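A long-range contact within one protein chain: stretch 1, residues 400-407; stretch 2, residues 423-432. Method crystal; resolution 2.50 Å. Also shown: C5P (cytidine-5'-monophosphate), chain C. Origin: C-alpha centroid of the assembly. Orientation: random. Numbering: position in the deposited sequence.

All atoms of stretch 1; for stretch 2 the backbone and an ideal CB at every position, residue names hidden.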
# COMPACT_ATOMS: atom_id res chain seq x y z
N LEU A 400 -20.51 19.02 -11.40
CA LEU A 400 -20.66 17.64 -11.01
C LEU A 400 -19.43 16.82 -11.38
O LEU A 400 -19.04 16.80 -12.55
CB LEU A 400 -21.90 17.07 -11.70
CG LEU A 400 -22.29 15.62 -11.43
CD1 LEU A 400 -22.44 15.33 -9.94
CD2 LEU A 400 -23.57 15.33 -12.19
N PHE A 401 -18.85 16.13 -10.38
CA PHE A 401 -17.68 15.26 -10.53
C PHE A 401 -17.97 13.87 -9.99
O PHE A 401 -18.74 13.70 -9.03
CB PHE A 401 -16.47 15.85 -9.81
CG PHE A 401 -15.93 17.10 -10.47
CD1 PHE A 401 -14.78 17.05 -11.25
CD2 PHE A 401 -16.58 18.31 -10.33
CE1 PHE A 401 -14.28 18.17 -11.87
CE2 PHE A 401 -16.10 19.46 -10.96
CZ PHE A 401 -14.94 19.38 -11.74
N PHE A 402 -17.35 12.85 -10.59
CA PHE A 402 -17.61 11.47 -10.19
C PHE A 402 -16.34 10.71 -9.87
O PHE A 402 -15.36 10.80 -10.59
CB PHE A 402 -18.42 10.76 -11.27
CG PHE A 402 -18.64 9.27 -11.02
CD1 PHE A 402 -19.37 8.82 -9.92
CD2 PHE A 402 -18.14 8.33 -11.92
CE1 PHE A 402 -19.59 7.46 -9.70
CE2 PHE A 402 -18.36 6.97 -11.72
CZ PHE A 402 -19.09 6.53 -10.61
N LYS A 403 -16.39 9.94 -8.78
CA LYS A 403 -15.34 9.00 -8.36
C LYS A 403 -16.17 7.78 -7.90
O LYS A 403 -16.45 7.71 -6.71
CB LYS A 403 -14.65 9.67 -7.17
CG LYS A 403 -13.51 8.90 -6.52
CD LYS A 403 -12.50 8.52 -7.60
CE LYS A 403 -11.52 7.57 -7.09
NZ LYS A 403 -12.01 6.20 -6.96
N GLY A 404 -16.53 6.77 -8.70
CA GLY A 404 -15.72 5.72 -9.30
C GLY A 404 -15.12 5.17 -8.02
O GLY A 404 -13.95 5.44 -7.82
N HIS A 405 -15.75 4.28 -7.24
CA HIS A 405 -15.34 2.86 -7.07
C HIS A 405 -14.39 2.15 -8.02
O HIS A 405 -14.74 1.85 -9.16
CB HIS A 405 -16.38 1.94 -6.41
CG HIS A 405 -15.79 1.06 -5.35
ND1 HIS A 405 -14.93 0.02 -5.62
CD2 HIS A 405 -15.92 1.09 -3.99
CE1 HIS A 405 -14.56 -0.56 -4.49
NE2 HIS A 405 -15.15 0.07 -3.49
N PRO A 406 -13.16 1.91 -7.56
CA PRO A 406 -12.12 1.21 -8.36
C PRO A 406 -12.62 -0.10 -8.97
O PRO A 406 -12.29 -0.39 -10.11
CB PRO A 406 -11.00 0.95 -7.35
CG PRO A 406 -11.16 2.04 -6.30
CD PRO A 406 -12.65 2.37 -6.25
N GLY A 407 -13.44 -0.84 -8.22
CA GLY A 407 -14.04 -2.08 -8.70
C GLY A 407 -15.46 -1.95 -9.23
O GLY A 407 -16.21 -2.92 -9.27
N UNK A 423 -17.73 15.08 -14.90
CA UNK A 423 -16.30 14.83 -15.03
C UNK A 423 -15.85 13.64 -14.15
O UNK A 423 -16.10 13.64 -12.95
CB UNK A 423 -15.52 16.09 -14.66
N UNK A 424 -15.25 12.63 -14.77
CA UNK A 424 -14.54 11.49 -14.13
C UNK A 424 -13.18 12.14 -13.80
O UNK A 424 -12.49 12.57 -14.72
CB UNK A 424 -14.42 10.25 -15.02
N UNK A 425 -12.73 12.27 -12.55
CA UNK A 425 -12.04 11.33 -11.64
C UNK A 425 -11.85 9.84 -11.88
O UNK A 425 -12.59 9.04 -11.31
CB UNK A 425 -12.78 11.42 -10.30
N UNK A 426 -10.81 9.46 -12.65
CA UNK A 426 -10.63 8.05 -12.94
C UNK A 426 -10.80 7.19 -11.70
O UNK A 426 -10.16 7.42 -10.67
CB UNK A 426 -9.25 7.81 -13.56
N UNK A 427 -11.70 6.24 -11.83
CA UNK A 427 -12.12 5.42 -10.72
C UNK A 427 -10.96 4.65 -10.06
O UNK A 427 -11.05 4.27 -8.88
CB UNK A 427 -13.19 4.44 -11.20
N UNK A 428 -9.88 4.43 -10.81
CA UNK A 428 -8.74 3.68 -10.28
C UNK A 428 -7.95 4.43 -9.21
O UNK A 428 -7.15 3.83 -8.48
CB UNK A 428 -7.80 3.31 -11.43
N UNK A 429 -8.18 5.75 -9.13
CA UNK A 429 -7.42 6.60 -8.22
C UNK A 429 -8.06 6.52 -6.83
O UNK A 429 -9.21 6.97 -6.66
CB UNK A 429 -7.37 8.04 -8.72
N UNK A 430 -7.36 5.97 -5.83
CA UNK A 430 -7.89 6.01 -4.46
C UNK A 430 -8.22 7.44 -4.08
O UNK A 430 -7.44 8.37 -4.33
CB UNK A 430 -6.89 5.41 -3.47
N UNK A 431 -9.40 7.64 -3.49
CA UNK A 431 -9.86 8.98 -3.22
C UNK A 431 -8.94 9.67 -2.22
O UNK A 431 -8.80 10.91 -2.22
CB UNK A 431 -11.30 8.96 -2.70
N UNK A 432 -8.30 8.89 -1.35
CA UNK A 432 -7.46 9.57 -0.40
C UNK A 432 -6.22 10.24 -1.01
O UNK A 432 -5.65 11.15 -0.40
CB UNK A 432 -7.02 8.57 0.67
O3P C5P C . -15.79 1.67 -0.76
P C5P C . -14.76 0.85 -0.07
O1P C5P C . -14.62 -0.46 -0.83
O2P C5P C . -14.96 0.81 1.43
O5' C5P C . -13.42 1.66 -0.23
C5' C5P C . -12.15 1.09 0.01
C4' C5P C . -11.15 2.04 -0.64
O4' C5P C . -11.40 2.11 -2.05
C3' C5P C . -11.28 3.48 -0.17
O3' C5P C . -10.49 3.76 0.97
C2' C5P C . -10.72 4.23 -1.35
O2' C5P C . -9.30 4.08 -1.41
C1' C5P C . -11.20 3.45 -2.53
N1 C5P C . -12.42 4.05 -3.07
C2 C5P C . -12.32 5.18 -3.93
N3 C5P C . -13.43 5.74 -4.46
C4 C5P C . -14.66 5.24 -4.18
C5 C5P C . -14.80 4.12 -3.33
C6 C5P C . -13.64 3.53 -2.79
O2 C5P C . -11.21 5.68 -4.19
N4 C5P C . -15.75 5.83 -4.74

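Position 423 pairs in parallel with Phe401, the two CA atoms 4.7 Å apart. Its backbone is held twice by stretch 1, the N of 423 donating to Leu400 O (3.2 Å) and the O of 423 accepting from Phe402 N (2.8 Å). The CA-to-CB bond leaves on the face of the sheet that carries the Phe401 side chain, and the ideal CB already lies 3.6 Å from Phe401 CD1. An extended backbone beside an aromatic ring suits an apolar side chain, and a beta-branched one is at home in a strand. The residue is Val423, which packs against that ring.

Position 424 continues the strand opposite Phe402, on the other face. Its ideal CB is 4.6 Å from Phe402 O, and stretch 1 offers no charge nearby, only a ring; many side chains, polar or apolar, would fit. It is Asp424. Its OD1 approaches the edge of the Phe402 ring, 3.6 Å from CD2, where the ring's slightly positive hydrogens can meet a carboxylate oxygen.

At 425 the strand has ended and CB points toward stretch 1. The ideal CB would come within 2.7 Å of Phe402 O, a clash, but it also lies 4.0 Å from Lys403 CD, so aliphatic groups are offered company. A medium-sized apolar residue would suit. Ile425 is found there, its modelled CB displaced from the ideal site; its CD1 reaches Phe401 CB at 4.2 Å and its CG2 lies 3.9 Å from Lys403 CD.

Position 426 points away, with phi of -45° compatible with proline among many others. It is Pro426, and it opens a type I turn that ends at 429.

Position 427 sits close to the Gly404 backbone: its ideal CB is 3.4 Å from Gly404 CA and 3.6 Å from His405 O. A small residue, such as alanine, serine or glycine, is the natural expectation. Ser427 OG shares a water with Pro406 O, at 3.2 Å and 2.7 Å from the water oxygen respectively, while its backbone O accepts from Lys403 NZ at 2.9 Å. The fit is reciprocal, since an ideal CB on Gly404 would fall 2.4 Å from Ser427 CB.

Positions 428, 429 and 430 point away. At 428 nothing restrains the choice, and Lys428 extends from the turn. At 429 the ideal CB is 4.5 Å from Lys403 CE, allowing an aliphatic residue; Ile429 closes the turn, its N donating to Pro426 O (3.0 Å). Position 430 has the ribose of the nucleotide nearby, which favours a small polar group: Ser430 places OG 2.8 Å from C5P O2'.

At 431 CB points sideways, 4.4 Å from Lys403 CG, so an apolar or aromatic side chain could cover the lysine methylenes. Phe431 does so, its CD1 3.8 Å from Lys403 CG, while its N donates to C5P O2 (2.8 Å). Position 432 is beyond stretch 1 but near the ribose hydroxyls, which invite an acceptor; Glu432 accepts from C5P O3' through OE1 at 3.0 Å.

Stretch 2 423-432: VDIPSKISFE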
# COMPACT_ATOMS: atom_id res chain seq x y z
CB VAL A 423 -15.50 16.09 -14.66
CG1 VAL A 423 -14.00 15.87 -14.84
CG2 VAL A 423 -15.98 17.28 -15.49
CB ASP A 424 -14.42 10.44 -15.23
CG ASP A 424 -14.36 9.04 -14.70
OD1 ASP A 424 -15.36 8.56 -14.15
OD2 ASP A 424 -13.30 8.40 -14.85
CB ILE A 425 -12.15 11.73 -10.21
CG1 ILE A 425 -12.60 13.20 -10.12
CG2 ILE A 425 -10.80 11.50 -9.55
CD1 ILE A 425 -13.02 13.67 -8.75
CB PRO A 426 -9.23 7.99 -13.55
CG PRO A 426 -9.15 9.29 -14.31
CD PRO A 426 -9.80 10.29 -13.35
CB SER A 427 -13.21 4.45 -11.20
OG SER A 427 -12.70 3.54 -12.16
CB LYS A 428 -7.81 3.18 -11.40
CG LYS A 428 -7.05 4.23 -12.25
CD LYS A 428 -6.18 3.43 -13.27
CE LYS A 428 -5.64 4.25 -14.43
NZ LYS A 428 -6.62 5.13 -15.17
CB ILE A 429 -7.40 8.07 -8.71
CG1 ILE A 429 -6.82 8.16 -10.12
CG2 ILE A 429 -6.63 8.96 -7.76
CD1 ILE A 429 -7.19 9.48 -10.84
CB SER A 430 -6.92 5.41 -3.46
OG SER A 430 -7.25 4.04 -3.27
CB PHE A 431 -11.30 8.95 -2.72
CG PHE A 431 -11.92 10.31 -2.58
CD1 PHE A 431 -12.17 11.09 -3.70
CD2 PHE A 431 -12.27 10.80 -1.34
CE1 PHE A 431 -12.78 12.37 -3.58
CE2 PHE A 431 -12.87 12.04 -1.19
CZ PHE A 431 -13.12 12.84 -2.31
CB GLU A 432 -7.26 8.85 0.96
CG GLU A 432 -7.24 7.36 1.01
CD GLU A 432 -8.55 6.65 0.76
OE1 GLU A 432 -9.40 6.50 1.64
OE2 GLU A 432 -8.66 6.12 -0.34
O HOH W 1 -10.61 1.24 -11.53
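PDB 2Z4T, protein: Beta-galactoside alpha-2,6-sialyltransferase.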